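Local coordinates for protein cryptic loci regulator 2 (Schizosaccharomyces pombe 972h-, PDB 5IKJ) that promotes transcriptional silencing of heterochromatin upstream of histone deacetylases and supports nucleosome positioning as part of the SHREC repressor complex, at residues L402-D416 / V425-K437. Numbering follows the deposited sequence.
Sequences LPSVLQKTSFMYISD and VCFQGSLWTQIDK
Phe-411 and Trp-432 face each other across an antiparallel beta hairpin, formed by strands 411-419 and 425-436 of the SH3-clan Clr2 family region. Their rings lie nearly parallel, planes 16° apart, but are slid so far that they barely overlap. Contact is made instead by the far end of the phenyl ring, with CE1 of Phe-411 3.5 Å from CB of Trp-432. With CG set between its own backbone N and carbonyl carbon (chi1 57°), Phe-411 swings its ring toward the neighbouring strand. NE1 of Trp-432 lies near the plane of the Tyr-413 ring, at its edge, and touches CB of Tyr-413. It donates to OG of Ser-430 at 3.0 Å, which helps to fix the indole's rotation. Replacing Trp-432 by an alanine is likely to strip the indole from beside CE1 and CZ of Phe-411, keeping only the CB contact, and to leave OG of Ser-430 without this N-H donor. On the opposite sheet face, CE of Met-412 packs against CD2 of Leu-431 at 3.9 Å. CD1 of Leu-431 also takes CD1 of Leu-406, from the turn before the strand. Further along, CD1 of Ile-414 touches the edge of the Phe-427 ring.

Two classic beta bulges interrupt the ladder. N of Ser-410 and, weakly, N of Phe-411 both donate to O of Trp-432; N of Ser-415 and N of Asp-416 both donate to O of Gln-428. Glu-483 of the adjoining strand binds both Ser-415 OG and Gln-428 NE2. Beyond the first bulge, OG1 of Thr-433 donates to O of Lys-408 at 2.7 Å, and N of Gln-434 donates to OG of Ser-410 at 3.0 Å.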
loop_
_atom_site.group_PDB
_atom_site.type_symbol
_atom_site.label_atom_id
_atom_site.label_comp_id
_atom_site.label_asym_id
_atom_site.label_seq_id
_atom_site.Cartn_x
_atom_site.Cartn_y
_atom_site.Cartn_z
ATOM N N LEU A 402 19.037 2.448 26.512
ATOM C CA LEU A 402 17.719 1.851 26.677
ATOM C C LEU A 402 17.671 1.129 28.022
ATOM O O LEU A 402 18.585 0.357 28.336
ATOM C CB LEU A 402 17.441 0.898 25.510
ATOM C CG LEU A 402 16.270 -0.084 25.542
ATOM C CD1 LEU A 402 14.955 0.566 25.134
ATOM C CD2 LEU A 402 16.576 -1.241 24.609
ATOM N N PRO A 403 16.634 1.355 28.851
ATOM C CA PRO A 403 16.639 0.789 30.210
ATOM C C PRO A 403 16.897 -0.710 30.256
ATOM O O PRO A 403 16.697 -1.420 29.265
ATOM C CB PRO A 403 15.237 1.128 30.742
ATOM C CG PRO A 403 14.429 1.504 29.539
ATOM C CD PRO A 403 15.403 2.118 28.591
ATOM N N SER A 404 17.344 -1.193 31.418
ATOM C CA SER A 404 17.652 -2.610 31.575
ATOM C C SER A 404 16.445 -3.488 31.277
ATOM O O SER A 404 16.604 -4.641 30.860
ATOM C CB SER A 404 18.158 -2.878 32.993
ATOM O OG SER A 404 19.358 -2.172 33.247
ATOM N N VAL A 405 15.235 -2.966 31.485
ATOM C CA VAL A 405 14.028 -3.759 31.292
ATOM C C VAL A 405 13.770 -4.064 29.821
ATOM O O VAL A 405 13.023 -4.999 29.509
ATOM C CB VAL A 405 12.822 -3.026 31.912
ATOM C CG1 VAL A 405 11.532 -3.801 31.687
ATOM C CG2 VAL A 405 13.051 -2.799 33.402
ATOM N N LEU A 406 14.377 -3.309 28.905
ATOM C CA LEU A 406 14.049 -3.403 27.487
ATOM C C LEU A 406 15.215 -3.877 26.628
ATOM O O LEU A 406 15.095 -3.881 25.397
ATOM C CB LEU A 406 13.558 -2.043 26.981
ATOM C CG LEU A 406 12.406 -1.409 27.762
ATOM C CD1 LEU A 406 12.071 -0.034 27.201
ATOM C CD2 LEU A 406 11.182 -2.308 27.748
ATOM N N GLN A 407 16.332 -4.285 27.227
ATOM C CA GLN A 407 17.502 -4.647 26.436
ATOM C C GLN A 407 17.367 -6.005 25.758
ATOM O O GLN A 407 18.180 -6.322 24.883
ATOM C CB GLN A 407 18.755 -4.622 27.311
ATOM C CG GLN A 407 18.882 -3.351 28.128
ATOM C CD GLN A 407 20.261 -2.728 28.055
ATOM O OE1 GLN A 407 20.504 -1.822 27.256
ATOM N NE2 GLN A 407 21.171 -3.201 28.898
ATOM N N LYS A 408 16.369 -6.806 26.128
ATOM C CA LYS A 408 16.024 -7.999 25.364
ATOM C C LYS A 408 15.269 -7.671 24.079
ATOM O O LYS A 408 14.765 -8.589 23.423
ATOM C CB LYS A 408 15.177 -8.953 26.213
ATOM C CG LYS A 408 15.879 -9.535 27.428
ATOM C CD LYS A 408 15.013 -10.606 28.081
ATOM C CE LYS A 408 15.053 -10.530 29.598
ATOM N NZ LYS A 408 16.411 -10.786 30.150
ATOM N N THR A 409 15.175 -6.395 23.712
ATOM C CA THR A 409 14.396 -5.994 22.547
ATOM C C THR A 409 15.022 -6.561 21.280
ATOM O O THR A 409 16.180 -6.269 20.964
ATOM C CB THR A 409 14.313 -4.470 22.466
ATOM O OG1 THR A 409 13.644 -3.961 23.626
ATOM C CG2 THR A 409 13.551 -4.032 21.220
ATOM N N SER A 410 14.251 -7.368 20.552
ATOM C CA SER A 410 14.692 -7.899 19.269
ATOM C C SER A 410 14.289 -6.997 18.110
ATOM O O SER A 410 15.062 -6.826 17.161
ATOM C CB SER A 410 14.118 -9.302 19.055
ATOM O OG SER A 410 14.487 -10.171 20.112
ATOM N N PHE A 411 13.094 -6.412 18.170
ATOM C CA PHE A 411 12.622 -5.539 17.105
ATOM C C PHE A 411 11.543 -4.616 17.651
ATOM O O PHE A 411 10.925 -4.892 18.683
ATOM C CB PHE A 411 12.080 -6.343 15.918
ATOM C CG PHE A 411 10.977 -7.299 16.283
ATOM C CD1 PHE A 411 9.681 -6.847 16.473
ATOM C CD2 PHE A 411 11.235 -8.651 16.425
ATOM C CE1 PHE A 411 8.667 -7.726 16.804
ATOM C CE2 PHE A 411 10.223 -9.533 16.755
ATOM C CZ PHE A 411 8.938 -9.070 16.945
ATOM N N MET A 412 11.329 -3.514 16.938
ATOM C CA MET A 412 10.189 -2.636 17.165
ATOM C C MET A 412 9.102 -2.967 16.155
ATOM O O MET A 412 9.380 -3.104 14.958
ATOM C CB MET A 412 10.581 -1.161 17.041
ATOM C CG MET A 412 9.382 -0.204 16.940
ATOM S SD MET A 412 9.829 1.519 16.673
ATOM C CE MET A 412 10.457 1.970 18.288
ATOM N N TYR A 413 7.870 -3.092 16.638
ATOM C CA TYR A 413 6.694 -3.215 15.777
ATOM C C TYR A 413 6.180 -1.801 15.526
ATOM O O TYR A 413 5.549 -1.193 16.391
ATOM C CB TYR A 413 5.651 -4.109 16.435
ATOM C CG TYR A 413 4.342 -4.250 15.689
ATOM C CD1 TYR A 413 4.259 -4.025 14.320
ATOM C CD2 TYR A 413 3.184 -4.609 16.364
ATOM C CE1 TYR A 413 3.055 -4.157 13.648
ATOM C CE2 TYR A 413 1.980 -4.741 15.705
ATOM C CZ TYR A 413 1.919 -4.515 14.347
ATOM O OH TYR A 413 0.715 -4.649 13.691
ATOM N N ILE A 414 6.455 -1.278 14.331
ATOM C CA ILE A 414 6.286 0.146 14.067
ATOM C C ILE A 414 4.804 0.487 13.999
ATOM O O ILE A 414 4.031 -0.148 13.270
ATOM C CB ILE A 414 7.008 0.539 12.770
ATOM C CG1 ILE A 414 8.508 0.251 12.888
ATOM C CG2 ILE A 414 6.783 2.016 12.453
ATOM C CD1 ILE A 414 9.259 0.359 11.575
ATOM N N SER A 415 4.406 1.507 14.758
ATOM C CA SER A 415 3.046 2.027 14.729
ATOM C C SER A 415 2.908 3.288 13.895
ATOM O O SER A 415 1.858 3.499 13.279
ATOM C CB SER A 415 2.567 2.331 16.154
ATOM O OG SER A 415 2.405 1.142 16.906
ATOM N N ASP A 416 3.941 4.125 13.858
ATOM C CA ASP A 416 3.829 5.449 13.268
ATOM C C ASP A 416 5.223 5.936 12.903
ATOM O O ASP A 416 6.184 5.689 13.637
ATOM C CB ASP A 416 3.158 6.424 14.245
ATOM C CG ASP A 416 2.474 7.579 13.543
ATOM O OD1 ASP A 416 2.880 7.920 12.413
ATOM O OD2 ASP A 416 1.525 8.149 14.124
ATOM N N VAL A 425 13.012 12.706 12.238
ATOM C CA VAL A 425 12.223 11.532 11.879
ATOM C C VAL A 425 12.149 10.610 13.089
ATOM O O VAL A 425 13.179 10.187 13.628
ATOM C CB VAL A 425 12.832 10.814 10.667
ATOM C CG1 VAL A 425 12.034 9.564 10.312
ATOM C CG2 VAL A 425 12.908 11.754 9.468
ATOM N N CYS A 426 10.931 10.292 13.521
ATOM C CA CYS A 426 10.708 9.462 14.697
ATOM C C CYS A 426 9.970 8.187 14.318
ATOM O O CYS A 426 9.030 8.212 13.516
ATOM C CB CYS A 426 9.903 10.212 15.763
ATOM S SG CYS A 426 10.618 11.777 16.276
ATOM N N PHE A 427 10.406 7.074 14.904
ATOM C CA PHE A 427 9.707 5.798 14.818
ATOM C C PHE A 427 9.011 5.528 16.145
ATOM O O PHE A 427 9.656 5.536 17.198
ATOM C CB PHE A 427 10.679 4.658 14.507
ATOM C CG PHE A 427 11.031 4.529 13.053
ATOM C CD1 PHE A 427 11.534 5.606 12.342
ATOM C CD2 PHE A 427 10.886 3.313 12.405
ATOM C CE1 PHE A 427 11.866 5.475 11.005
ATOM C CE2 PHE A 427 11.217 3.177 11.072
ATOM C CZ PHE A 427 11.708 4.258 10.371
ATOM N N GLN A 428 7.705 5.285 16.094
ATOM C CA GLN A 428 6.925 4.931 17.273
ATOM C C GLN A 428 6.390 3.518 17.104
ATOM O O GLN A 428 5.821 3.188 16.056
ATOM C CB GLN A 428 5.768 5.912 17.496
ATOM C CG GLN A 428 4.940 5.611 18.742
ATOM C CD GLN A 428 3.623 6.358 18.767
ATOM O OE1 GLN A 428 3.592 7.587 18.715
ATOM N NE2 GLN A 428 2.525 5.614 18.841
ATOM N N GLY A 429 6.566 2.693 18.129
ATOM C CA GLY A 429 6.032 1.344 18.089
ATOM C C GLY A 429 6.310 0.618 19.386
ATOM O O GLY A 429 6.943 1.149 20.304
ATOM N N SER A 430 5.818 -0.616 19.446
ATOM C CA SER A 430 6.024 -1.482 20.595
ATOM C C SER A 430 7.297 -2.301 20.420
ATOM O O SER A 430 7.697 -2.634 19.302
ATOM C CB SER A 430 4.826 -2.414 20.788
ATOM O OG SER A 430 4.446 -3.012 19.560
ATOM N N LEU A 431 7.927 -2.628 21.545
ATOM C CA LEU A 431 9.193 -3.345 21.568
ATOM C C LEU A 431 8.956 -4.793 21.979
ATOM O O LEU A 431 8.189 -5.065 22.908
ATOM C CB LEU A 431 10.176 -2.679 22.535
ATOM C CG LEU A 431 10.360 -1.170 22.339
ATOM C CD1 LEU A 431 11.249 -0.593 23.429
ATOM C CD2 LEU A 431 10.932 -0.867 20.961
ATOM N N TRP A 432 9.620 -5.715 21.286
ATOM C CA TRP A 432 9.410 -7.140 21.481
ATOM C C TRP A 432 10.744 -7.860 21.614
ATOM O O TRP A 432 11.798 -7.344 21.236
ATOM C CB TRP A 432 8.632 -7.762 20.314
ATOM C CG TRP A 432 7.269 -7.192 20.104
ATOM C CD1 TRP A 432 6.959 -5.922 19.712
ATOM C CD2 TRP A 432 6.023 -7.879 20.258
ATOM N NE1 TRP A 432 5.596 -5.775 19.621
ATOM C CE2 TRP A 432 4.999 -6.962 19.950
ATOM C CE3 TRP A 432 5.674 -9.179 20.630
ATOM C CZ2 TRP A 432 3.651 -7.305 20.005
ATOM C CZ3 TRP A 432 4.337 -9.517 20.684
ATOM C CH2 TRP A 432 3.341 -8.584 20.372
ATOM N N THR A 433 10.673 -9.071 22.157
ATOM C CA THR A 433 11.777 -10.016 22.137
ATOM C C THR A 433 11.300 -11.304 21.480
ATOM O O THR A 433 10.111 -11.636 21.521
ATOM C CB THR A 433 12.302 -10.311 23.552
ATOM O OG1 THR A 433 13.536 -11.035 23.466
ATOM C CG2 THR A 433 11.295 -11.130 24.357
ATOM N N GLN A 434 12.232 -12.027 20.866
ATOM C CA GLN A 434 11.931 -13.292 20.210
ATOM C C GLN A 434 12.726 -14.407 20.871
ATOM O O GLN A 434 13.887 -14.217 21.248
ATOM C CB GLN A 434 12.246 -13.234 18.711
ATOM C CG GLN A 434 13.724 -13.104 18.381
ATOM C CD GLN A 434 13.973 -12.842 16.907
ATOM O OE1 GLN A 434 14.783 -11.990 16.545
ATOM N NE2 GLN A 434 13.281 -13.583 16.046
ATOM N N ILE A 435 12.094 -15.569 21.011
ATOM C CA ILE A 435 12.697 -16.725 21.664
ATOM C C ILE A 435 12.613 -17.904 20.708
ATOM O O ILE A 435 11.513 -18.298 20.300
ATOM C CB ILE A 435 12.003 -17.063 22.995
ATOM C CG1 ILE A 435 11.999 -15.844 23.922
ATOM C CG2 ILE A 435 12.688 -18.242 23.673
ATOM C CD1 ILE A 435 10.742 -15.003 23.825
ATOM N N ASP A 436 13.766 -18.466 20.356
ATOM C CA ASP A 436 13.827 -19.678 19.543
ATOM C C ASP A 436 13.893 -20.874 20.484
ATOM O O ASP A 436 14.891 -21.065 21.187
ATOM C CB ASP A 436 15.031 -19.647 18.606
ATOM C CG ASP A 436 14.929 -20.672 17.493
ATOM O OD1 ASP A 436 14.066 -21.570 17.589
ATOM O OD2 ASP A 436 15.712 -20.582 16.525
ATOM N N LYS A 437 12.831 -21.683 20.496
ATOM C CA LYS A 437 12.758 -22.788 21.446
ATOM C C LYS A 437 13.849 -23.818 21.186
ATOM O O LYS A 437 14.355 -24.438 22.129
ATOM C CB LYS A 437 11.382 -23.453 21.381
ATOM C CG LYS A 437 10.218 -22.485 21.247
ATOM C CD LYS A 437 8.892 -23.206 21.422
ATOM C CE LYS A 437 7.761 -22.516 20.673
ATOM N NZ LYS A 437 6.787 -23.507 20.142
#